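Local coordinates for protein N-(5'-phosphoribosyl)anthranilate isomerase (Jonesia denitrificans, PDB 4WUI) that probably catalyses the isomerisation of N-(5-phosphoribosyl)anthranilate to 1-(2-carboxyphenylamino)-1-deoxyribulose 5-phosphate, step 3 of tryptophan biosynthesis from chorismate, at residues L82-H85 and G86-D90; T137-F140 and A141-A144; R146-T149 and G150-L154; G156-T159 and P160-A164. All coordinates share one frame; numbering follows the deposited sequence.

Interaction 1: residues L82-H85 and G86-D90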
loop_
_atom_site.group_PDB
_atom_site.type_symbol
_atom_site.label_atom_id
_atom_site.label_comp_id
_atom_site.label_asym_id
_atom_site.label_seq_id
_atom_site.Cartn_x
_atom_site.Cartn_y
_atom_site.Cartn_z
ATOM N N LEU A 82 -4.430 -4.030 -9.030
ATOM C CA LEU A 82 -4.543 -2.621 -9.408
ATOM C C LEU A 82 -5.058 -1.822 -8.227
ATOM O O LEU A 82 -6.181 -2.065 -7.768
ATOM C CB LEU A 82 -5.482 -2.489 -10.609
ATOM C CG LEU A 82 -5.791 -1.062 -11.066
ATOM C CD1 LEU A 82 -4.542 -0.309 -11.491
ATOM C CD2 LEU A 82 -6.792 -1.081 -12.212
ATOM N N GLN A 83 -4.253 -0.880 -7.711
ATOM C CA GLN A 83 -4.616 -0.028 -6.602
ATOM C C GLN A 83 -4.910 1.387 -7.113
ATOM O O GLN A 83 -4.050 2.015 -7.745
ATOM C CB GLN A 83 -3.504 0.022 -5.535
ATOM C CG GLN A 83 -3.799 0.943 -4.391
ATOM C CD GLN A 83 -2.665 1.055 -3.405
ATOM O OE1 GLN A 83 -2.046 0.057 -3.041
ATOM N NE2 GLN A 83 -2.381 2.271 -2.961
ATOM N N LEU A 84 -6.114 1.881 -6.821
ATOM C CA LEU A 84 -6.598 3.165 -7.279
ATOM C C LEU A 84 -6.556 4.163 -6.132
ATOM O O LEU A 84 -7.154 3.952 -5.074
ATOM C CB LEU A 84 -8.048 3.017 -7.756
ATOM C CG LEU A 84 -8.257 2.006 -8.862
ATOM C CD1 LEU A 84 -9.741 1.848 -9.170
ATOM C CD2 LEU A 84 -7.460 2.355 -10.091
ATOM N N HIS A 85 -5.876 5.281 -6.353
ATOM C CA HIS A 85 -5.857 6.326 -5.351
ATOM C C HIS A 85 -7.223 7.021 -5.238
ATOM O O HIS A 85 -8.156 6.771 -6.013
ATOM C CB HIS A 85 -4.786 7.324 -5.706
ATOM C CG HIS A 85 -4.220 8.065 -4.537
ATOM N ND1 HIS A 85 -4.302 9.438 -4.404
ATOM C CD2 HIS A 85 -3.501 7.628 -3.472
ATOM C CE1 HIS A 85 -3.674 9.814 -3.301
ATOM N NE2 HIS A 85 -3.184 8.732 -2.714
ATOM N N GLY A 86 -7.347 7.912 -4.267
ATOM C CA GLY A 86 -8.638 8.477 -3.916
ATOM C C GLY A 86 -9.256 9.428 -4.932
ATOM O O GLY A 86 -10.453 9.737 -4.821
ATOM N N GLN A 87 -8.490 9.858 -5.928
ATOM C CA GLN A 87 -9.038 10.688 -6.995
ATOM C C GLN A 87 -10.074 9.957 -7.818
ATOM O O GLN A 87 -10.904 10.585 -8.442
ATOM C CB GLN A 87 -7.935 11.233 -7.962
ATOM C CG GLN A 87 -6.925 12.214 -7.396
ATOM C CD GLN A 87 -5.678 11.519 -6.912
ATOM O OE1 GLN A 87 -5.749 10.419 -6.348
ATOM N NE2 GLN A 87 -4.521 12.148 -7.133
ATOM N N TYR A 88 -9.957 8.641 -7.898
ATOM C CA TYR A 88 -10.855 7.902 -8.755
ATOM C C TYR A 88 -12.274 7.934 -8.200
ATOM O O TYR A 88 -12.515 7.789 -6.991
ATOM C CB TYR A 88 -10.368 6.457 -8.915
ATOM C CG TYR A 88 -9.148 6.376 -9.794
ATOM C CD1 TYR A 88 -9.290 6.359 -11.182
ATOM C CD2 TYR A 88 -7.868 6.352 -9.263
ATOM C CE1 TYR A 88 -8.181 6.330 -12.030
ATOM C CE2 TYR A 88 -6.761 6.319 -10.095
ATOM C CZ TYR A 88 -6.916 6.298 -11.461
ATOM O OH TYR A 88 -5.771 6.282 -12.244
ATOM N N SER A 89 -13.234 8.060 -9.103
ATOM C CA SER A 89 -14.626 8.021 -8.693
ATOM C C SER A 89 -15.035 6.612 -8.253
ATOM O O SER A 89 -14.435 5.598 -8.627
ATOM C CB SER A 89 -15.527 8.442 -9.842
ATOM O OG SER A 89 -15.454 7.461 -10.866
ATOM N N ASP A 90 -16.133 6.543 -7.516
ATOM C CA ASP A 90 -16.699 5.243 -7.176
ATOM C C ASP A 90 -17.008 4.441 -8.436
ATOM O O ASP A 90 -16.811 3.212 -8.476
ATOM C CB ASP A 90 -18.020 5.401 -6.417
ATOM C CG ASP A 90 -17.891 6.148 -5.093
ATOM O OD1 ASP A 90 -16.786 6.243 -4.528
ATOM O OD2 ASP A 90 -18.950 6.611 -4.587
#
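L84 and Y88 pack against each other where strand 81-84 of the (beta/alpha)8 barrel ends and the chain folds into a type I beta turn, H85 to Y88. The two side chains cross at about a right angle. L84 CD2 sits over the centre of one face of the Y88 ring, 4.1 Å from its centroid and 12° off the ring normal. This is a CH-pi contact. L84 CB adds an apolar touch to Y88 CD2 at 3.7 Å. The carbonyl oxygen of H85 lies in the plane of the same ring, at its edge, 3.3 Å from Y88 CD2.

The turn is closed by Y88 N, which donates to H85 O at 3.2 Å in a nearly straight bond. A second bond joins side chains across the turn. H85 ND1 donates to Q87 OE1 at 2.6 Å, and this oxygen lies in the imidazole plane. The imidazole and amide planes stand 61° apart. The Q87 chain bends at chi2 (94°), which swings its amide back toward the histidine.

Further out, Y88 OH is hydrogen-bonded to T65 O, and its side chain also touches V62 and I67. The tyrosine thus joins the turn to strand 57-62 and helix 67-77. With an alanine here, L84 CD2 would probably lose its aromatic face and T65 O its phenol partner. Past the turn, S89 is the N-cap residue of helix 90-99, and its OG bonds to the backbone N of D92.

Interaction 2: residues T137-F140 and A141-A144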
loop_
_atom_site.group_PDB
_atom_site.type_symbol
_atom_site.label_atom_id
_atom_site.label_comp_id
_atom_site.label_asym_id
_atom_site.label_seq_id
_atom_site.Cartn_x
_atom_site.Cartn_y
_atom_site.Cartn_z
ATOM N N THR A 137 2.914 9.517 20.493
ATOM C CA THR A 137 2.309 8.203 20.427
ATOM C C THR A 137 1.174 8.201 19.397
ATOM O O THR A 137 0.604 9.252 19.098
ATOM C CB THR A 137 1.812 7.721 21.835
ATOM O OG1 THR A 137 0.762 8.574 22.312
ATOM C CG2 THR A 137 2.956 7.710 22.863
ATOM N N TRP A 138 0.859 7.019 18.871
ATOM C CA TRP A 138 -0.079 6.854 17.769
ATOM C C TRP A 138 -1.492 7.234 18.208
ATOM O O TRP A 138 -1.980 6.720 19.222
ATOM C CB TRP A 138 -0.051 5.408 17.300
ATOM C CG TRP A 138 -0.987 5.113 16.192
ATOM C CD1 TRP A 138 -2.198 4.445 16.298
ATOM C CD2 TRP A 138 -0.841 5.453 14.815
ATOM N NE1 TRP A 138 -2.788 4.357 15.071
ATOM C CE2 TRP A 138 -1.975 4.955 14.135
ATOM C CE3 TRP A 138 0.156 6.103 14.074
ATOM C CZ2 TRP A 138 -2.137 5.117 12.749
ATOM C CZ3 TRP A 138 0.000 6.243 12.701
ATOM C CH2 TRP A 138 -1.137 5.762 12.062
ATOM N N ASP A 139 -2.177 8.083 17.437
ATOM C CA ASP A 139 -3.491 8.562 17.826
ATOM C C ASP A 139 -4.544 7.547 17.405
ATOM O O ASP A 139 -5.216 7.717 16.379
ATOM C CB ASP A 139 -3.786 9.932 17.245
ATOM C CG ASP A 139 -5.088 10.496 17.772
ATOM O OD1 ASP A 139 -5.756 9.858 18.626
ATOM O OD2 ASP A 139 -5.420 11.598 17.337
ATOM N N PHE A 140 -4.709 6.500 18.202
ATOM C CA PHE A 140 -5.631 5.443 17.825
ATOM C C PHE A 140 -7.079 5.922 17.828
ATOM O O PHE A 140 -7.935 5.284 17.195
ATOM C CB PHE A 140 -5.437 4.150 18.607
ATOM C CG PHE A 140 -5.642 4.234 20.109
ATOM C CD1 PHE A 140 -6.909 4.005 20.668
ATOM C CD2 PHE A 140 -4.559 4.407 20.961
ATOM C CE1 PHE A 140 -7.055 3.973 22.048
ATOM C CE2 PHE A 140 -4.713 4.369 22.344
ATOM C CZ PHE A 140 -5.969 4.160 22.888
ATOM N N ALA A 141 -7.376 7.051 18.466
ATOM C CA ALA A 141 -8.707 7.615 18.418
ATOM C C ALA A 141 -9.117 8.036 17.031
ATOM O O ALA A 141 -10.316 8.144 16.747
ATOM C CB ALA A 141 -8.843 8.770 19.345
ATOM N N ALA A 142 -8.148 8.323 16.157
ATOM C CA ALA A 142 -8.448 8.750 14.791
ATOM C C ALA A 142 -9.021 7.615 13.930
ATOM O O ALA A 142 -9.582 7.884 12.855
ATOM C CB ALA A 142 -7.212 9.328 14.142
ATOM N N LEU A 143 -8.830 6.364 14.360
ATOM C CA LEU A 143 -9.312 5.197 13.612
ATOM C C LEU A 143 -10.527 4.696 14.422
ATOM O O LEU A 143 -11.621 5.230 14.251
ATOM C CB LEU A 143 -8.201 4.157 13.409
ATOM C CG LEU A 143 -7.193 4.355 12.251
ATOM C CD1 LEU A 143 -7.849 4.346 10.901
ATOM C CD2 LEU A 143 -6.379 5.597 12.445
ATOM N N ALA A 144 -10.317 3.739 15.328
ATOM C CA ALA A 144 -11.299 3.391 16.360
ATOM C C ALA A 144 -12.605 2.933 15.702
ATOM O O ALA A 144 -12.572 1.956 14.953
ATOM C CB ALA A 144 -11.429 4.549 17.366
HETATM O O HOH W 1 -7.946 2.581 16.435
#
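The indole of W138 is approached obliquely by L143, whose CD2 comes within 4.3 Å of W138 CZ2 in a loose apolar touch. The phenyl ring of F140 likewise has the backbone N of A141 at an oblique angle, 3.7 Å from F140 CG. The tighter grip is in the backbone. D139 is the centre of an inverse gamma turn, with a weak bond from F140 N to W138 O. The chain then enters a 3-10 turn, in the connection from strand 124-128 to strand 152-155 of the barrel. A142 N donates to D139 O at 3.0 Å, and L143 N donates to F140 O at 3.2 Å.

D139 adds its carboxylate. With CG anti to the backbone N (chi1 -174°), OD1 lies beside A141, where it takes a weak bond from A141 N at 3.2 Å. Outside the turn, W138 NE1 is bonded to T170 OG1, and the indole packs on helix 163-170. L143 also packs on L154.

Water 1 completes the turn by donating to F140 O at 2.8 Å and accepting from A144 N. F140 O therefore receives two bonds, from L143 N and from the water. The solvent molecule thus bridges A144 N to a carbonyl that the amide does not bond directly.

Interaction 3: residues R146-T149 and G150-L154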
loop_
_atom_site.group_PDB
_atom_site.type_symbol
_atom_site.label_atom_id
_atom_site.label_comp_id
_atom_site.label_asym_id
_atom_site.label_seq_id
_atom_site.Cartn_x
_atom_site.Cartn_y
_atom_site.Cartn_z
ATOM N N ARG A 146 -14.069 3.889 13.240
ATOM C CA ARG A 146 -14.007 3.990 11.783
ATOM C C ARG A 146 -13.299 2.802 11.139
ATOM O O ARG A 146 -13.295 2.683 9.907
ATOM C CB ARG A 146 -13.264 5.245 11.380
ATOM C CG ARG A 146 -13.846 6.508 11.933
ATOM C CD ARG A 146 -12.892 7.664 11.715
ATOM N NE ARG A 146 -13.280 8.848 12.467
ATOM C CZ ARG A 146 -13.033 9.045 13.766
ATOM N NH1 ARG A 146 -12.396 8.133 14.499
ATOM N NH2 ARG A 146 -13.417 10.185 14.339
ATOM N N ARG A 147 -12.691 1.927 11.913
ATOM C CA ARG A 147 -11.963 0.785 11.351
ATOM C C ARG A 147 -12.921 -0.114 10.565
ATOM O O ARG A 147 -13.989 -0.508 11.068
ATOM C CB ARG A 147 -11.321 -0.041 12.439
ATOM C CG ARG A 147 -10.146 0.649 13.051
ATOM C CD ARG A 147 -9.575 -0.102 14.230
ATOM N NE ARG A 147 -10.454 -0.044 15.400
ATOM C CZ ARG A 147 -10.139 -0.634 16.546
ATOM N NH1 ARG A 147 -9.033 -1.375 16.634
ATOM N NH2 ARG A 147 -10.925 -0.504 17.592
ATOM N N PRO A 148 -12.582 -0.448 9.314
ATOM C CA PRO A 148 -13.426 -1.381 8.541
ATOM C C PRO A 148 -13.511 -2.765 9.178
ATOM O O PRO A 148 -12.560 -3.235 9.783
ATOM C CB PRO A 148 -12.691 -1.470 7.203
ATOM C CG PRO A 148 -12.016 -0.163 7.061
ATOM C CD PRO A 148 -11.507 0.119 8.476
ATOM N N THR A 149 -14.626 -3.459 8.932
ATOM C CA THR A 149 -14.749 -4.846 9.345
ATOM C C THR A 149 -14.146 -5.838 8.345
ATOM O O THR A 149 -13.908 -7.002 8.718
ATOM C CB THR A 149 -16.219 -5.232 9.602
ATOM O OG1 THR A 149 -16.963 -5.074 8.389
ATOM C CG2 THR A 149 -16.832 -4.345 10.704
ATOM N N GLY A 150 -13.918 -5.397 7.106
ATOM C CA GLY A 150 -13.388 -6.262 6.059
ATOM C C GLY A 150 -11.866 -6.165 5.907
ATOM O O GLY A 150 -11.132 -5.801 6.832
ATOM N N ARG A 151 -11.386 -6.482 4.716
ATOM C CA ARG A 151 -9.954 -6.503 4.417
ATOM C C ARG A 151 -9.481 -5.082 4.124
ATOM O O ARG A 151 -9.974 -4.438 3.205
ATOM C CB ARG A 151 -9.703 -7.418 3.210
ATOM C CG ARG A 151 -10.198 -8.857 3.444
ATOM C CD ARG A 151 -9.938 -9.828 2.290
ATOM N NE ARG A 151 -10.719 -9.480 1.117
ATOM C CZ ARG A 151 -11.127 -10.343 0.202
ATOM N NH1 ARG A 151 -10.807 -11.621 0.266
ATOM N NH2 ARG A 151 -11.886 -9.892 -0.773
ATOM N N TRP A 152 -8.537 -4.596 4.921
ATOM C CA TRP A 152 -8.072 -3.223 4.777
ATOM C C TRP A 152 -6.625 -3.091 5.171
ATOM O O TRP A 152 -6.101 -3.876 5.957
ATOM C CB TRP A 152 -8.940 -2.240 5.595
ATOM C CG TRP A 152 -8.818 -2.313 7.084
ATOM C CD1 TRP A 152 -9.265 -3.282 7.918
ATOM C CD2 TRP A 152 -8.223 -1.310 7.924
ATOM N NE1 TRP A 152 -8.974 -2.977 9.215
ATOM C CE2 TRP A 152 -8.357 -1.752 9.248
ATOM C CE3 TRP A 152 -7.612 -0.062 7.681
ATOM C CZ2 TRP A 152 -7.974 -0.976 10.335
ATOM C CZ3 TRP A 152 -7.217 0.687 8.748
ATOM C CH2 TRP A 152 -7.380 0.234 10.059
ATOM N N LEU A 153 -5.979 -2.064 4.622
ATOM C CA LEU A 153 -4.626 -1.673 5.042
ATOM C C LEU A 153 -4.662 -0.302 5.651
ATOM O O LEU A 153 -5.267 0.620 5.101
ATOM C CB LEU A 153 -3.626 -1.662 3.875
ATOM C CG LEU A 153 -3.484 -2.958 3.080
ATOM C CD1 LEU A 153 -2.480 -2.771 1.941
ATOM C CD2 LEU A 153 -3.116 -4.148 3.941
ATOM N N LEU A 154 -3.972 -0.159 6.777
ATOM C CA LEU A 154 -3.734 1.124 7.400
ATOM C C LEU A 154 -2.488 1.753 6.791
ATOM O O LEU A 154 -1.442 1.129 6.715
ATOM C CB LEU A 154 -3.490 0.908 8.901
ATOM C CG LEU A 154 -3.095 2.121 9.720
ATOM C CD1 LEU A 154 -4.212 3.142 9.793
ATOM C CD2 LEU A 154 -2.623 1.704 11.126
HETATM O O HOH W 2 -10.943 -5.838 9.571
#
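W152 meets P148 because its CG stands between its own backbone N and carbonyl carbon (chi1 70°), which turns the indole back over the preceding loop. The two side chains cross at about a right angle. P148 CD lies over the indole, 3.7 Å from the centroid of the five-membered ring and 14° off its normal. This is a CH-pi contact, and P148 CD is closest to W152 CD2, at 3.6 Å. R147 adds its aliphatic part. Its CG comes obliquely to W152 CZ2 at 3.8 Å, while the end of its chain leads away. There R147 NE bonds to A144 O, and NH1 bonds to T170 O.

Water 2 ties the bend together on the polar side. It donates to P148 O at 3.1 Å and to G150 O at 2.7 Å. Both G150 O and this water lie in the plane of the W152 ring, at its edge. The contact is therefore apolar over the indole face, with a water bridge at the indole edge.

The pair lies where the loop runs into strand 152-155, the seventh of the barrel. P148 reaches L125 and W152 reaches L127, both on the adjacent strand 124-128. W152 also packs on P172 and W173, in the loop between helix 163-170 and strand 174-177.

Interaction 4: residues G156-T159 and P160-A164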
loop_
_atom_site.group_PDB
_atom_site.type_symbol
_atom_site.label_atom_id
_atom_site.label_comp_id
_atom_site.label_asym_id
_atom_site.label_seq_id
_atom_site.Cartn_x
_atom_site.Cartn_y
_atom_site.Cartn_z
ATOM N N GLY A 156 -0.464 5.862 6.965
ATOM C CA GLY A 156 -0.493 7.216 7.490
ATOM C C GLY A 156 0.837 7.582 8.089
ATOM O O GLY A 156 0.965 7.743 9.312
ATOM N N GLY A 157 1.856 7.726 7.247
ATOM C CA GLY A 157 3.136 8.075 7.777
ATOM C C GLY A 157 3.687 7.013 8.715
ATOM O O GLY A 157 4.378 7.327 9.680
ATOM N N LEU A 158 3.410 5.744 8.444
ATOM C CA LEU A 158 3.990 4.683 9.253
ATOM C C LEU A 158 5.497 4.648 9.047
ATOM O O LEU A 158 6.014 4.830 7.939
ATOM C CB LEU A 158 3.361 3.340 8.919
ATOM C CG LEU A 158 1.860 3.226 9.229
ATOM C CD1 LEU A 158 1.358 1.856 8.779
ATOM C CD2 LEU A 158 1.577 3.420 10.722
ATOM N N THR A 159 6.209 4.346 10.126
ATOM C CA THR A 159 7.655 4.259 10.159
ATOM C C THR A 159 8.066 3.104 11.054
ATOM O O THR A 159 7.260 2.627 11.847
ATOM C CB THR A 159 8.279 5.538 10.714
ATOM O OG1 THR A 159 7.949 5.606 12.110
ATOM C CG2 THR A 159 7.815 6.784 9.994
ATOM N N PRO A 160 9.349 2.708 11.025
ATOM C CA PRO A 160 9.785 1.714 12.010
ATOM C C PRO A 160 9.584 2.222 13.439
ATOM O O PRO A 160 9.456 1.400 14.339
ATOM C CB PRO A 160 11.279 1.500 11.682
ATOM C CG PRO A 160 11.363 1.855 10.231
ATOM C CD PRO A 160 10.400 3.001 10.039
ATOM N N ASP A 161 9.600 3.542 13.658
ATOM C CA ASP A 161 9.462 4.106 14.986
ATOM C C ASP A 161 8.047 4.087 15.537
ATOM O O ASP A 161 7.893 4.070 16.761
ATOM C CB ASP A 161 9.971 5.547 15.007
ATOM C CG ASP A 161 11.469 5.651 14.938
ATOM O OD1 ASP A 161 12.163 4.738 15.408
ATOM O OD2 ASP A 161 11.988 6.680 14.437
ATOM N N ASN A 162 7.021 4.111 14.684
ATOM C CA ASN A 162 5.644 4.147 15.170
ATOM C C ASN A 162 4.813 2.907 14.860
ATOM O O ASN A 162 3.687 2.796 15.340
ATOM C CB ASN A 162 4.889 5.410 14.723
ATOM C CG ASN A 162 4.691 5.495 13.241
ATOM O OD1 ASN A 162 4.738 4.500 12.562
ATOM N ND2 ASN A 162 4.467 6.716 12.736
ATOM N N VAL A 163 5.335 1.960 14.084
ATOM C CA VAL A 163 4.456 0.930 13.575
ATOM C C VAL A 163 4.035 -0.053 14.665
ATOM O O VAL A 163 2.904 -0.541 14.627
ATOM C CB VAL A 163 5.043 0.202 12.345
ATOM C CG1 VAL A 163 6.288 -0.600 12.686
ATOM C CG2 VAL A 163 3.983 -0.662 11.696
ATOM N N ALA A 164 4.913 -0.376 15.624
ATOM C CA ALA A 164 4.490 -1.298 16.679
ATOM C C ALA A 164 3.310 -0.697 17.464
ATOM O O ALA A 164 2.344 -1.384 17.778
ATOM C CB ALA A 164 5.641 -1.662 17.604
#
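From T159 the backbone turns sharply, so that T159 O receives N162 N at 3.2 Å and, weakly, V163 N. With the side-chain bonds of T159, this gives an ST motif leading into helix 163-170. T159 OG1 sits between its own backbone N and carbonyl carbon (chi1 69°), on the side where the turn's amides lie. It accepts N162 N at 3.1 Å and, weakly, D161 N.

N162 answers in the other direction. Its OD1 accepts T159 N at 2.8 Å, with the donor above the carbonyl plane. Its ND2 donates to G157 O at 3.1 Å in a nearly straight bond (168°), with that oxygen close to the plane of the N162 amide. Two bonds thus fix the rotation of this amide and leave little doubt about which end is oxygen. The L158 side chain crosses that of N162 at about a right angle, with L158 CD2 3.8 Å from N162 OD1. A leucine in place of N162 would probably leave T159 N and G157 O without these partners and set the glycine-rich loop freer to move.

L158 and V163 both pack on F196 of helix 190-204. G157 N is hydrogen-bonded to a citrate, probably from the crystallisation liquor. In barrels of this family the loop after the seventh strand commonly helps hold the substrate phosphate, and an anion at G157 N is consistent with that. Asparagine and threonine exchange bonds with each other's backbone N. This reciprocity links loop to turn, and N162 ND2 also reaches back to G157 O, beside the citrate-binding amide.

All four contacts are local and follow in series along the chain, none nested in or crossing another. Interaction 1 closes the turn between strand 81-84 and helix 90-99. It stands apart, with its centre about 24 Å from that of interaction 4, on opposite sides of the chain's centre. Interaction 2 lies in the long connection after strand 124-128, and interaction 3 closes the end of that connection onto strand 152-155. They touch where L143 and W138 pack on L154. Interaction 4 closes the loop from strand 152-155 into helix 163-170. W138 of interaction 2 packs on L158 there, so the 137-144 turn packs on strand 152-155 and on the loop that follows it.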